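PDB 1ZSW: glyoxalase family protein, which binds zinc and belongs to the glyoxalase (vicinal oxygen chelate) superfamily, but its reaction is not known. Local coordinates for residues 31-36 and 244-249; 71-76 and 84-89; 111-116 and 174-179. All blocks are in the same frame, centred on the assembly; numbering follows the deposited sequence.

Interaction 1: 31-36 and 244-249. With ZN (zinc ion), chain B.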
ATOM      1  N   HIS A  31      -0.382  -6.089  -4.461  1.00 16.03           N
ATOM      2  CA  HIS A  31      -0.778  -5.215  -3.352  1.00 15.66           C
ATOM      3  C   HIS A  31      -2.124  -4.567  -3.641  1.00 15.61           C
ATOM      4  O   HIS A  31      -2.442  -4.205  -4.791  1.00 14.91           O
ATOM      5  CB  HIS A  31       0.231  -4.092  -3.079  1.00 16.85           C
ATOM      6  CG  HIS A  31       1.665  -4.546  -3.053  1.00 16.18           C
ATOM      7  ND1 HIS A  31       2.076  -5.612  -2.284  1.00 16.86           N
ATOM      8  CD2 HIS A  31       2.784  -4.056  -3.666  1.00 19.69           C
ATOM      9  CE1 HIS A  31       3.389  -5.772  -2.427  1.00 16.89           C
ATOM     10  NE2 HIS A  31       3.839  -4.850  -3.267  1.00 18.66           N
ATOM     11  N   HIS A  32      -2.866  -4.322  -2.553  1.00 14.88           N
ATOM     12  CA  HIS A  32      -4.174  -3.632  -2.625  1.00 16.31           C
ATOM     13  C   HIS A  32      -4.034  -2.158  -2.263  1.00 17.40           C
ATOM     14  O   HIS A  32      -4.407  -1.277  -3.035  1.00 17.92           O
ATOM     15  CB  HIS A  32      -5.179  -4.349  -1.709  1.00 17.17           C
ATOM     16  CG  HIS A  32      -6.595  -3.882  -1.854  1.00 15.69           C
ATOM     17  ND1 HIS A  32      -7.045  -2.685  -1.338  1.00 19.36           N
ATOM     18  CD2 HIS A  32      -7.668  -4.482  -2.432  1.00 17.43           C
ATOM     19  CE1 HIS A  32      -8.345  -2.566  -1.578  1.00 21.58           C
ATOM     20  NE2 HIS A  32      -8.741  -3.631  -2.269  1.00 16.97           N
ATOM     21  N   HIS A  33      -3.477  -1.894  -1.084  1.00 16.06           N
ATOM     22  CA  HIS A  33      -3.196  -0.527  -0.661  1.00 16.24           C
ATOM     23  C   HIS A  33      -2.216  -0.578   0.454  1.00 15.13           C
ATOM     24  O   HIS A  33      -1.880  -1.674   0.941  1.00 15.37           O
ATOM     25  CB  HIS A  33      -4.475   0.222  -0.188  1.00 17.00           C
ATOM     26  CG  HIS A  33      -5.136  -0.360   1.029  1.00 16.97           C
ATOM     27  ND1 HIS A  33      -6.103  -1.347   0.943  1.00 17.79           N
ATOM     28  CD2 HIS A  33      -5.043  -0.040   2.349  1.00 18.46           C
ATOM     29  CE1 HIS A  33      -6.538  -1.643   2.161  1.00 14.94           C
ATOM     30  NE2 HIS A  33      -5.919  -0.857   3.031  1.00 19.98           N
ATOM     31  N   ILE A  34      -1.742   0.598   0.861  1.00 15.05           N
ATOM     32  CA  ILE A  34      -0.823   0.674   1.999  1.00 13.97           C
ATOM     33  C   ILE A  34      -1.223   1.906   2.784  1.00 14.08           C
ATOM     34  O   ILE A  34      -1.600   2.900   2.163  1.00 15.82           O
ATOM     35  CB  ILE A  34       0.665   0.701   1.494  1.00 13.51           C
ATOM     36  CG1 ILE A  34       1.689   0.559   2.631  1.00 18.01           C
ATOM     37  CG2 ILE A  34       0.932   1.887   0.536  1.00 14.86           C
ATOM     38  CD1 ILE A  34       3.047   0.007   2.104  1.00 17.66           C
ATOM     39  N   SER A  35      -1.215   1.790   4.103  1.00 14.40           N
ATOM     40  CA  SER A  35      -1.756   2.843   4.987  1.00 16.01           C
ATOM     41  C   SER A  35      -0.718   3.326   5.978  1.00 14.37           C
ATOM     42  O   SER A  35      -0.008   2.504   6.522  1.00 14.81           O
ATOM     43  CB  SER A  35      -2.997   2.343   5.742  1.00 19.00           C
ATOM     44  OG  SER A  35      -4.011   2.116   4.730  1.00 20.58           O
ATOM     45  N   MET A  36      -0.726   4.642   6.222  1.00 14.92           N
ATOM     46  CA  MET A  36       0.336   5.379   6.946  1.00 15.35           C
ATOM     47  C   MET A  36      -0.286   6.364   7.910  1.00 18.65           C
ATOM     48  O   MET A  36      -1.496   6.612   7.903  1.00 17.68           O
ATOM     49  CB  MET A  36       1.145   6.191   5.913  1.00 16.03           C
ATOM     50  CG  MET A  36       2.194   5.419   5.111  1.00 18.36           C
ATOM     51  SD  MET A  36       1.529   4.281   3.894  1.00 17.65           S
ATOM     52  CE  MET A  36       0.920   5.425   2.660  1.00 16.02           C
ATOM     53  N   ILE A 244       4.415   3.484   8.503  1.00 15.93           N
ATOM     54  CA  ILE A 244       3.517   2.649   7.727  1.00 15.71           C
ATOM     55  C   ILE A 244       2.816   1.681   8.680  1.00 17.76           C
ATOM     56  O   ILE A 244       3.466   0.891   9.375  1.00 19.57           O
ATOM     57  CB  ILE A 244       4.273   1.895   6.603  1.00 15.04           C
ATOM     58  CG1 ILE A 244       4.961   2.871   5.643  1.00 17.89           C
ATOM     59  CG2 ILE A 244       3.277   1.012   5.847  1.00 17.57           C
ATOM     60  CD1 ILE A 244       6.127   2.273   4.813  1.00 16.87           C
ATOM     61  N   HIS A 245       1.476   1.730   8.689  1.00 15.03           N
ATOM     62  CA  HIS A 245       0.686   1.019   9.654  1.00 16.15           C
ATOM     63  C   HIS A 245       0.400  -0.434   9.202  1.00 16.31           C
ATOM     64  O   HIS A 245       0.534  -1.352   9.980  1.00 16.31           O
ATOM     65  CB  HIS A 245      -0.604   1.789   9.928  1.00 19.61           C
ATOM     66  CG  HIS A 245      -1.489   1.125  10.922  1.00 22.23           C
ATOM     67  ND1 HIS A 245      -2.543   0.325  10.541  1.00 21.56           N
ATOM     68  CD2 HIS A 245      -1.471   1.115  12.275  1.00 26.45           C
ATOM     69  CE1 HIS A 245      -3.152  -0.139  11.622  1.00 27.34           C
ATOM     70  NE2 HIS A 245      -2.516   0.318  12.686  1.00 28.08           N
ATOM     71  N   HIS A 246       0.090  -0.606   7.925  1.00 15.72           N
ATOM     72  CA  HIS A 246      -0.160  -1.965   7.373  1.00 13.64           C
ATOM     73  C   HIS A 246      -0.063  -1.973   5.861  1.00 13.30           C
ATOM     74  O   HIS A 246      -0.207  -0.951   5.201  1.00 14.60           O
ATOM     75  CB  HIS A 246      -1.556  -2.544   7.815  1.00 14.79           C
ATOM     76  CG  HIS A 246      -2.735  -1.772   7.318  1.00 15.69           C
ATOM     77  ND1 HIS A 246      -3.288  -0.722   8.027  1.00 19.78           N
ATOM     78  CD2 HIS A 246      -3.529  -1.958   6.238  1.00 18.03           C
ATOM     79  CE1 HIS A 246      -4.325  -0.245   7.353  1.00 18.59           C
ATOM     80  NE2 HIS A 246      -4.481  -0.965   6.253  1.00 18.73           N
ATOM     81  N   LEU A 247       0.132  -3.176   5.333  1.00 14.37           N
ATOM     82  CA  LEU A 247       0.114  -3.430   3.900  1.00 14.21           C
ATOM     83  C   LEU A 247      -1.056  -4.359   3.632  1.00 14.61           C
ATOM     84  O   LEU A 247      -1.218  -5.364   4.365  1.00 15.99           O
ATOM     85  CB  LEU A 247       1.402  -4.145   3.451  1.00 15.85           C
ATOM     86  CG  LEU A 247       1.395  -4.692   2.018  1.00 14.03           C
ATOM     87  CD1 LEU A 247       1.347  -3.605   0.974  1.00 15.98           C
ATOM     88  CD2 LEU A 247       2.638  -5.585   1.797  1.00 16.83           C
ATOM     89  N   ALA A 248      -1.877  -3.980   2.644  1.00 13.86           N
ATOM     90  CA  ALA A 248      -3.005  -4.834   2.206  1.00 13.35           C
ATOM     91  C   ALA A 248      -2.697  -5.477   0.881  1.00 15.01           C
ATOM     92  O   ALA A 248      -2.149  -4.813  -0.005  1.00 15.95           O
ATOM     93  CB  ALA A 248      -4.301  -4.027   2.088  1.00 14.35           C
ATOM     94  N   ILE A 249      -3.064  -6.757   0.767  1.00 16.06           N
ATOM     95  CA  ILE A 249      -2.906  -7.521  -0.484  1.00 16.50           C
ATOM     96  C   ILE A 249      -4.271  -7.873  -1.043  1.00 17.20           C
ATOM     97  O   ILE A 249      -5.222  -7.953  -0.297  1.00 16.01           O
ATOM     98  CB  ILE A 249      -2.036  -8.784  -0.302  1.00 15.99           C
ATOM     99  CG1 ILE A 249      -2.701  -9.800   0.632  1.00 16.78           C
ATOM    100  CG2 ILE A 249      -0.635  -8.363   0.268  1.00 17.05           C
ATOM    101  CD1 ILE A 249      -1.863 -11.104   0.977  1.00 19.68           C
TER
HETATM  102 ZN    ZN B 315      -6.239  -0.996   5.124  1.00 23.99          ZN
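His33 and His246 meet at a zinc ion that both bind through NE2. The two antiparallel strands each supply one ligand. From His33 CB, on the same face of the sheet as Ala248, CG turns between the backbone N and the carbonyl carbon (chi1 64°). His33 CG lies 3.9 Å from Ala248 CB. His33 ND1 donates to His32 ND1 at 2.8 Å, in the plane of the His33 ring. His33 CE1 lies 3.3 Å from Ala248 CB, which packs over one ring face as a CH-pi contact. His33 CD2 flanks the zinc ion at 3.2 Å, and at the tip His33 NE2 binds it at 2.1 Å. His246 repeats the pattern: His246 ND1 donates to His245 ND1 at 2.8 Å, and Ser35 CB covers one face. Each ring is held at two nitrogens, ND1 by a neighbouring histidine and NE2 by the zinc ion, which limits its rotation. On the other face of the sheet, Ile34 CG1 packs on Ile244 CG2 at 3.6 Å. Two classic beta bulges interrupt the pairing, at His32-His33 and His245-His246. Paired strands from two glyoxalase-type regions of the chain, with Glu294 completing a His, His and Glu metal site, are consistent with the vicinal oxygen chelate fold.

Interaction 2: 71-76 and 84-89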
ATOM      1  N   LEU A  71      -7.348   9.879   4.535  1.00 20.29           N
ATOM      2  CA  LEU A  71      -7.261  10.369   3.170  1.00 19.71           C
ATOM      3  C   LEU A  71      -6.641   9.323   2.237  1.00 20.41           C
ATOM      4  O   LEU A  71      -5.629   8.685   2.596  1.00 20.35           O
ATOM      5  CB  LEU A  71      -6.388  11.644   3.136  1.00 19.31           C
ATOM      6  CG  LEU A  71      -6.638  12.725   4.193  1.00 23.51           C
ATOM      7  CD1 LEU A  71      -5.708  13.852   3.877  1.00 27.53           C
ATOM      8  CD2 LEU A  71      -8.091  13.216   4.144  1.00 26.49           C
ATOM      9  N   PHE A  72      -7.291   9.025   1.101  0.60 18.70           N
ATOM     10  CA  PHE A  72      -6.716   8.077   0.134  0.60 18.94           C
ATOM     11  C   PHE A  72      -6.299   8.869  -1.087  0.60 18.68           C
ATOM     12  O   PHE A  72      -6.975   9.842  -1.503  0.60 17.24           O
ATOM     13  CB  PHE A  72      -7.721   7.011  -0.383  0.60 19.59           C
ATOM     14  CG  PHE A  72      -8.134   5.954   0.618  0.60 22.25           C
ATOM     15  CD1 PHE A  72      -9.057   6.249   1.616  0.60 25.55           C
ATOM     16  CD2 PHE A  72      -7.663   4.640   0.501  0.60 23.74           C
ATOM     17  CE1 PHE A  72      -9.483   5.265   2.510  0.60 28.73           C
ATOM     18  CE2 PHE A  72      -8.081   3.636   1.397  0.60 23.80           C
ATOM     19  CZ  PHE A  72      -8.993   3.957   2.405  0.60 29.09           C
ATOM     20  N   TYR A  73      -5.151   8.456  -1.634  1.00 17.40           N
ATOM     21  CA  TYR A  73      -4.630   8.916  -2.935  1.00 17.89           C
ATOM     22  C   TYR A  73      -4.405   7.713  -3.841  1.00 18.17           C
ATOM     23  O   TYR A  73      -4.071   6.615  -3.380  1.00 19.06           O
ATOM     24  CB  TYR A  73      -3.291   9.630  -2.700  1.00 17.46           C
ATOM     25  CG  TYR A  73      -3.374  10.744  -1.665  1.00 16.20           C
ATOM     26  CD1 TYR A  73      -3.100  10.492  -0.310  1.00 20.88           C
ATOM     27  CD2 TYR A  73      -3.792  12.054  -2.031  1.00 18.80           C
ATOM     28  CE1 TYR A  73      -3.173  11.486   0.653  1.00 20.59           C
ATOM     29  CE2 TYR A  73      -3.890  13.066  -1.052  1.00 18.89           C
ATOM     30  CZ  TYR A  73      -3.574  12.764   0.280  1.00 20.71           C
ATOM     31  OH  TYR A  73      -3.622  13.700   1.274  1.00 26.26           O
ATOM     32  N   GLY A  74      -4.533   7.912  -5.140  1.00 16.29           N
ATOM     33  CA  GLY A  74      -4.283   6.840  -6.081  1.00 17.07           C
ATOM     34  C   GLY A  74      -4.470   7.312  -7.490  1.00 17.88           C
ATOM     35  O   GLY A  74      -4.239   8.464  -7.793  1.00 19.33           O
ATOM     36  N   ASP A  75      -4.897   6.387  -8.328  1.00 17.73           N
ATOM     37  CA  ASP A  75      -5.094   6.663  -9.746  1.00 18.68           C
ATOM     38  C   ASP A  75      -6.482   7.273  -9.955  1.00 20.07           C
ATOM     39  O   ASP A  75      -7.124   7.681  -9.005  1.00 20.68           O
ATOM     40  CB  ASP A  75      -4.846   5.407 -10.616  1.00 19.91           C
ATOM     41  CG  ASP A  75      -5.954   4.367 -10.538  1.00 20.49           C
ATOM     42  OD1 ASP A  75      -6.827   4.507  -9.679  1.00 22.47           O
ATOM     43  OD2 ASP A  75      -5.928   3.386 -11.334  1.00 25.75           O
ATOM     44  N   LYS A  76      -6.925   7.307 -11.208  1.00 21.00           N
ATOM     45  CA  LYS A  76      -8.217   7.964 -11.536  1.00 22.00           C
ATOM     46  C   LYS A  76      -9.367   7.518 -10.626  1.00 23.89           C
ATOM     47  O   LYS A  76     -10.168   8.349 -10.185  1.00 23.84           O
ATOM     48  CB  LYS A  76      -8.579   7.700 -12.995  1.00 23.67           C
ATOM     49  CG  LYS A  76      -9.847   8.434 -13.478  1.00 25.72           C
ATOM     50  CD  LYS A  76     -10.128   8.019 -14.917  1.00 33.19           C
ATOM     51  CE  LYS A  76     -11.421   8.628 -15.432  1.00 35.82           C
ATOM     52  NZ  LYS A  76     -11.227  10.089 -15.620  1.00 42.49           N
ATOM     53  N   LEU A  84      -2.583   4.807  -1.679  1.00 16.68           N
ATOM     54  CA  LEU A  84      -1.828   5.152  -0.465  0.70 17.99           C
ATOM     55  C   LEU A  84      -2.795   5.907   0.417  1.00 17.78           C
ATOM     56  O   LEU A  84      -3.394   6.886  -0.015  1.00 20.61           O
ATOM     57  CB  LEU A  84      -0.618   6.048  -0.769  0.70 18.45           C
ATOM     58  CG  LEU A  84       0.411   5.719  -1.852  0.70 22.95           C
ATOM     59  CD1 LEU A  84       1.801   6.301  -1.488  0.70 22.51           C
ATOM     60  CD2 LEU A  84       0.531   4.265  -2.258  0.70 22.26           C
ATOM     61  N   SER A  85      -2.965   5.439   1.640  1.00 17.04           N
ATOM     62  CA  SER A  85      -3.891   6.156   2.524  1.00 16.89           C
ATOM     63  C   SER A  85      -3.173   6.591   3.800  1.00 18.62           C
ATOM     64  O   SER A  85      -2.149   5.989   4.188  1.00 17.89           O
ATOM     65  CB  SER A  85      -5.097   5.286   2.815  1.00 20.93           C
ATOM     66  OG  SER A  85      -4.875   4.495   3.963  1.00 22.98           O
ATOM     67  N   PHE A  86      -3.677   7.665   4.412  1.00 16.59           N
ATOM     68  CA  PHE A  86      -3.058   8.271   5.581  1.00 16.10           C
ATOM     69  C   PHE A  86      -4.115   8.614   6.604  1.00 19.05           C
ATOM     70  O   PHE A  86      -5.139   9.186   6.236  1.00 19.21           O
ATOM     71  CB  PHE A  86      -2.364   9.579   5.154  1.00 17.37           C
ATOM     72  CG  PHE A  86      -1.174   9.368   4.274  1.00 18.31           C
ATOM     73  CD1 PHE A  86       0.092   9.328   4.864  1.00 20.51           C
ATOM     74  CD2 PHE A  86      -1.302   9.211   2.884  1.00 18.27           C
ATOM     75  CE1 PHE A  86       1.198   9.099   4.097  1.00 21.03           C
ATOM     76  CE2 PHE A  86      -0.121   9.000   2.069  1.00 19.89           C
ATOM     77  CZ  PHE A  86       1.101   8.964   2.711  1.00 19.81           C
ATOM     78  N   PHE A  87      -3.851   8.268   7.861  1.00 18.32           N
ATOM     79  CA  PHE A  87      -4.684   8.691   9.011  1.00 19.42           C
ATOM     80  C   PHE A  87      -3.994   9.918   9.544  1.00 21.29           C
ATOM     81  O   PHE A  87      -2.792   9.876   9.812  1.00 20.06           O
ATOM     82  CB  PHE A  87      -4.671   7.588  10.078  1.00 20.06           C
ATOM     83  CG  PHE A  87      -5.324   6.324   9.610  1.00 24.93           C
ATOM     84  CD1 PHE A  87      -4.547   5.242   9.168  1.00 30.52           C
ATOM     85  CD2 PHE A  87      -6.714   6.229   9.579  1.00 28.62           C
ATOM     86  CE1 PHE A  87      -5.161   4.067   8.719  1.00 32.36           C
ATOM     87  CE2 PHE A  87      -7.332   5.057   9.124  1.00 31.50           C
ATOM     88  CZ  PHE A  87      -6.546   3.989   8.704  1.00 29.00           C
ATOM     89  N   GLU A  88      -4.743  11.006   9.711  1.00 21.30           N
ATOM     90  CA  GLU A  88      -4.155  12.213  10.279  1.00 22.08           C
ATOM     91  C   GLU A  88      -4.309  12.162  11.780  1.00 20.79           C
ATOM     92  O   GLU A  88      -5.429  12.097  12.283  1.00 21.84           O
ATOM     93  CB  GLU A  88      -4.812  13.507   9.756  1.00 22.05           C
ATOM     94  CG  GLU A  88      -4.120  14.744  10.389  1.00 22.82           C
ATOM     95  CD  GLU A  88      -4.935  16.051  10.300  1.00 25.68           C
ATOM     96  OE1 GLU A  88      -4.357  17.111   9.972  1.00 30.05           O
ATOM     97  OE2 GLU A  88      -6.142  16.010  10.554  1.00 26.19           O
ATOM     98  N   ILE A  89      -3.194  12.246  12.498  1.00 20.06           N
ATOM     99  CA  ILE A  89      -3.220  12.189  13.964  1.00 22.51           C
ATOM    100  C   ILE A  89      -2.411  13.400  14.418  1.00 22.27           C
ATOM    101  O   ILE A  89      -1.213  13.314  14.558  1.00 22.57           O
ATOM    102  CB  ILE A  89      -2.613  10.865  14.479  1.00 21.73           C
ATOM    103  CG1 ILE A  89      -3.363   9.681  13.809  1.00 21.92           C
ATOM    104  CG2 ILE A  89      -2.635  10.804  16.036  1.00 22.12           C
ATOM    105  CD1 ILE A  89      -3.024   8.313  14.317  1.00 30.07           C
TER
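This contact is an antiparallel beta-hairpin pairing within the mixed sheet that carries the zinc site. Strand 69-74 lies between strands 55-62 and 83-88, and the latter borders strand 31-38. Leu71 and Phe86 form one hydrogen-bonded pair, and Tyr73 and Leu84 form the next. Each pair closes with two N-H to O=C bonds. Tyr73 N to Leu84 O is a representative one at 2.9 Å. Between these pairs, Phe72 and Ser85 form a non-hydrogen-bonded pair, with their CA atoms 4.2 Å apart.

Phe72 and Ser85 share one face of the sheet. Ser85 CB sits over one face of the Phe72 ring, 3.7 Å from the ring centroid, in a CH-pi contact. It is displaced toward the rim, and Phe72 CD2 is its nearest ring atom at 3.5 Å. Phe72 is modelled in two conformers, so this contact is less certain. A chi1 of 90° sets Ser85 OG beside Ser35 OG and His70 NE2. It is hydrogen-bonded to both, so the next strand and the hairpin's other strand hold it.

Leu71, Tyr73, Leu84 and Phe86 lie on the other face. Tyr73 CE1 touches Phe86 CD2 at 3.7 Å, and the two side chains cross at about a right angle. Phe86 CD2 lies at the edge of the Tyr73 ring, near its plane. Helix 41-51 covers this side: Leu71 packs on Ala41 and Asn44, and Tyr73 packs on Asn45.

Ser85 CA also makes a CA-H...O contact with Leu71 O at 3.1 Å, which adds to the backbone pairing. The chemistry therefore differs on the two faces. One is a largely apolar and aromatic surface packed against helix 41-51. The other combines an aromatic ring with a buried hydroxyl gripped by two polar partners, on the side of the sheet that carries the zinc ligands.

Interaction 3: 111-116 and 174-179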
ATOM      1  N   SER A 111       9.190   4.916 -17.329  1.00 24.96           N
ATOM      2  CA  SER A 111      10.491   4.840 -18.021  1.00 26.82           C
ATOM      3  C   SER A 111      11.638   5.518 -17.296  1.00 25.49           C
ATOM      4  O   SER A 111      11.442   6.275 -16.335  1.00 25.55           O
ATOM      5  CB  SER A 111      10.315   5.526 -19.392  1.00 25.86           C
ATOM      6  OG  SER A 111      10.266   6.923 -19.170  1.00 27.94           O
ATOM      7  N   GLU A 112      12.879   5.204 -17.704  0.70 26.87           N
ATOM      8  CA  GLU A 112      14.038   5.840 -17.072  0.70 28.96           C
ATOM      9  C   GLU A 112      13.955   7.353 -17.281  0.70 27.60           C
ATOM     10  O   GLU A 112      14.395   8.149 -16.458  0.70 28.37           O
ATOM     11  CB  GLU A 112      15.372   5.235 -17.572  0.70 29.56           C
ATOM     12  CG  GLU A 112      15.622   3.841 -17.004  0.70 33.11           C
ATOM     13  CD  GLU A 112      16.996   3.249 -17.293  0.70 33.15           C
ATOM     14  OE1 GLU A 112      17.075   2.287 -18.098  0.70 38.93           O
ATOM     15  OE2 GLU A 112      17.985   3.705 -16.697  0.70 38.56           O
ATOM     16  N   ASP A 113      13.333   7.744 -18.399  0.60 29.03           N
ATOM     17  CA  ASP A 113      13.017   9.144 -18.692  0.60 29.13           C
ATOM     18  C   ASP A 113      12.144   9.786 -17.605  0.60 27.11           C
ATOM     19  O   ASP A 113      12.450  10.870 -17.136  0.60 25.36           O
ATOM     20  CB  ASP A 113      12.343   9.262 -20.071  0.60 30.65           C
ATOM     21  CG  ASP A 113      11.977  10.700 -20.437  0.60 36.24           C
ATOM     22  OD1 ASP A 113      10.922  10.899 -21.091  0.60 39.12           O
ATOM     23  OD2 ASP A 113      12.738  11.627 -20.079  0.60 39.20           O
ATOM     24  N   SER A 114      11.071   9.096 -17.200  1.00 27.31           N
ATOM     25  CA  SER A 114      10.247   9.495 -16.048  1.00 26.31           C
ATOM     26  C   SER A 114      11.095   9.711 -14.802  1.00 23.84           C
ATOM     27  O   SER A 114      10.870  10.659 -14.043  1.00 24.20           O
ATOM     28  CB  SER A 114       9.090   8.503 -15.751  1.00 24.66           C
ATOM     29  OG  SER A 114       8.407   8.081 -16.929  1.00 24.86           O
ATOM     30  N   LEU A 115      12.090   8.853 -14.556  1.00 25.05           N
ATOM     31  CA  LEU A 115      13.001   9.152 -13.442  1.00 25.04           C
ATOM     32  C   LEU A 115      13.684  10.518 -13.547  1.00 25.14           C
ATOM     33  O   LEU A 115      13.851  11.225 -12.551  1.00 24.41           O
ATOM     34  CB  LEU A 115      14.056   8.049 -13.255  1.00 27.04           C
ATOM     35  CG  LEU A 115      13.555   6.659 -12.881  1.00 26.67           C
ATOM     36  CD1 LEU A 115      14.735   5.694 -12.741  1.00 29.08           C
ATOM     37  CD2 LEU A 115      12.729   6.695 -11.554  1.00 26.48           C
ATOM     38  N   HIS A 116      14.051  10.910 -14.759  1.00 27.29           N
ATOM     39  CA  HIS A 116      14.674  12.216 -14.965  1.00 29.25           C
ATOM     40  C   HIS A 116      13.684  13.342 -14.749  1.00 27.85           C
ATOM     41  O   HIS A 116      14.016  14.345 -14.111  1.00 28.11           O
ATOM     42  CB  HIS A 116      15.336  12.285 -16.349  1.00 31.91           C
ATOM     43  CG  HIS A 116      16.534  11.393 -16.469  1.00 37.07           C
ATOM     44  ND1 HIS A 116      17.761  11.725 -15.936  1.00 40.27           N
ATOM     45  CD2 HIS A 116      16.685  10.170 -17.026  1.00 37.91           C
ATOM     46  CE1 HIS A 116      18.616  10.745 -16.164  1.00 40.49           C
ATOM     47  NE2 HIS A 116      17.991   9.791 -16.828  1.00 39.61           N
ATOM     48  N   ALA A 174       0.781  12.589 -18.239  1.00 23.51           N
ATOM     49  CA  ALA A 174       0.365  11.194 -18.188  1.00 23.41           C
ATOM     50  C   ALA A 174       1.547  10.224 -18.281  1.00 27.18           C
ATOM     51  O   ALA A 174       1.602   9.237 -17.540  1.00 26.06           O
ATOM     52  CB  ALA A 174      -0.615  10.881 -19.286  1.00 26.50           C
ATOM     53  N   LYS A 175       2.477  10.496 -19.195  1.00 24.69           N
ATOM     54  CA  LYS A 175       3.510   9.499 -19.499  1.00 26.01           C
ATOM     55  C   LYS A 175       4.558   9.342 -18.396  1.00 25.77           C
ATOM     56  O   LYS A 175       5.384   8.415 -18.471  1.00 25.62           O
ATOM     57  CB  LYS A 175       4.194   9.819 -20.826  1.00 28.17           C
ATOM     58  CG  LYS A 175       5.071  11.050 -20.765  1.00 28.44           C
ATOM     59  CD  LYS A 175       5.388  11.477 -22.192  1.00 34.31           C
ATOM     60  CE  LYS A 175       6.821  11.791 -22.365  1.00 36.46           C
ATOM     61  NZ  LYS A 175       7.099  12.172 -23.804  1.00 35.67           N
ATOM     62  N   HIS A 176       4.533  10.232 -17.396  1.00 23.90           N
ATOM     63  CA  HIS A 176       5.462  10.158 -16.258  1.00 24.19           C
ATOM     64  C   HIS A 176       4.750   9.918 -14.931  1.00 23.18           C
ATOM     65  O   HIS A 176       5.387   9.892 -13.886  1.00 23.70           O
ATOM     66  CB  HIS A 176       6.293  11.424 -16.127  1.00 23.97           C
ATOM     67  CG  HIS A 176       7.133  11.709 -17.332  1.00 25.64           C
ATOM     68  ND1 HIS A 176       7.824  10.723 -18.007  1.00 25.72           N
ATOM     69  CD2 HIS A 176       7.363  12.863 -18.006  1.00 28.11           C
ATOM     70  CE1 HIS A 176       8.448  11.260 -19.048  1.00 26.92           C
ATOM     71  NE2 HIS A 176       8.201  12.560 -19.051  1.00 29.01           N
ATOM     72  N   GLN A 177       3.432   9.793 -14.968  1.00 20.74           N
ATOM     73  CA  GLN A 177       2.696   9.659 -13.705  1.00 21.88           C
ATOM     74  C   GLN A 177       3.085   8.366 -13.019  1.00 19.75           C
ATOM     75  O   GLN A 177       3.320   7.330 -13.671  1.00 20.36           O
ATOM     76  CB  GLN A 177       1.178   9.628 -13.930  1.00 23.22           C
ATOM     77  CG  GLN A 177       0.610  11.036 -14.091  1.00 22.63           C
ATOM     78  CD  GLN A 177      -0.900  11.061 -14.282  1.00 22.97           C
ATOM     79  OE1 GLN A 177      -1.634  10.237 -13.732  1.00 24.52           O
ATOM     80  NE2 GLN A 177      -1.374  12.021 -15.086  1.00 24.12           N
ATOM     81  N   ILE A 178       3.041   8.447 -11.702  1.00 19.74           N
ATOM     82  CA  ILE A 178       3.079   7.245 -10.869  1.00 21.76           C
ATOM     83  C   ILE A 178       1.959   6.312 -11.308  1.00 21.69           C
ATOM     84  O   ILE A 178       0.788   6.739 -11.412  1.00 24.42           O
ATOM     85  CB  ILE A 178       2.956   7.623  -9.382  1.00 19.87           C
ATOM     86  CG1 ILE A 178       4.284   8.264  -8.914  1.00 20.63           C
ATOM     87  CG2 ILE A 178       2.708   6.354  -8.553  1.00 20.38           C
ATOM     88  CD1 ILE A 178       4.145   9.126  -7.724  1.00 25.11           C
ATOM     89  N   GLN A 179       2.288   5.044 -11.554  1.00 19.39           N
ATOM     90  CA  GLN A 179       1.289   4.074 -12.032  1.00 20.81           C
ATOM     91  C   GLN A 179       0.534   3.414 -10.898  1.00 22.17           C
ATOM     92  O   GLN A 179      -0.708   3.316 -10.929  1.00 24.04           O
ATOM     93  CB  GLN A 179       1.906   3.025 -12.944  1.00 20.19           C
ATOM     94  CG  GLN A 179       2.599   3.667 -14.145  1.00 24.88           C
ATOM     95  CD  GLN A 179       3.505   2.704 -14.790  1.00 30.02           C
ATOM     96  OE1 GLN A 179       4.703   2.701 -14.520  1.00 31.94           O
ATOM     97  NE2 GLN A 179       2.943   1.829 -15.600  1.00 35.40           N
TER
HETATM   98  O   HOH W   1       7.478   7.605 -20.021  1.00 30.96           O
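Ser114 and His176 form the tight part of this contact. Ser114 OG and His176 ND1 are hydrogen-bonded at 2.9 Å, and the proton may sit on either atom. OG lies in the plane of the imidazole, at its edge. Ser114 OG is anti to its carbonyl carbon (chi1 -44°), which keeps it beside the backbone N at the start of helix 112-124. There Ser114 OG also accepts from Ser111 N at 3.3 Å. Tyr117 stacks on the His176 ring, and His176 O accepts from Trp118 NE1, so the same helix holds both the side chain and the backbone of His176.

The outer side is looser. In the conformer described, one of two, Asp113 OD1 lies 3.2 Å from His176 CE1, an uncertain contact. Lys175 NZ is 4.9 Å from the same Asp113 OD1, too far for a salt bridge, though the opposite charges may attract weakly. Both residues are exposed. A water also bridges the segments: it donates to Lys175 O at 2.7 Å and is hydrogen-bonded to Ser111 OG.

Ser114 N donates to Ser111 OG at 3.0 Å, completing the reciprocal pair. The arrangement is a capping box at a helix N-terminus, docked against the 3-10 turn 174-176 that precedes strand 180-188.

Interactions 1 and 2 belong to one sheet and touch directly, with centres 11 Å apart. Strands 31-38 and 83-88 are neighbours there. Met36 N and Ser85 O lie 2.8 Å apart, a probable hydrogen bond. On the face away from the zinc ion, Ile34 CG2 meets Leu84 CD2 at 3.7 Å. Interaction 1 supplies two zinc ligands. Interaction 2 borders the site, its Ser85 side chain about 6 Å from the zinc ion at nearest atoms. Interaction 3 touches neither and lies away from the zinc site. Its nearest atoms are about 5 Å from interaction 2 and about 10 Å from interaction 1, with centres 21 Å and 23 Å away.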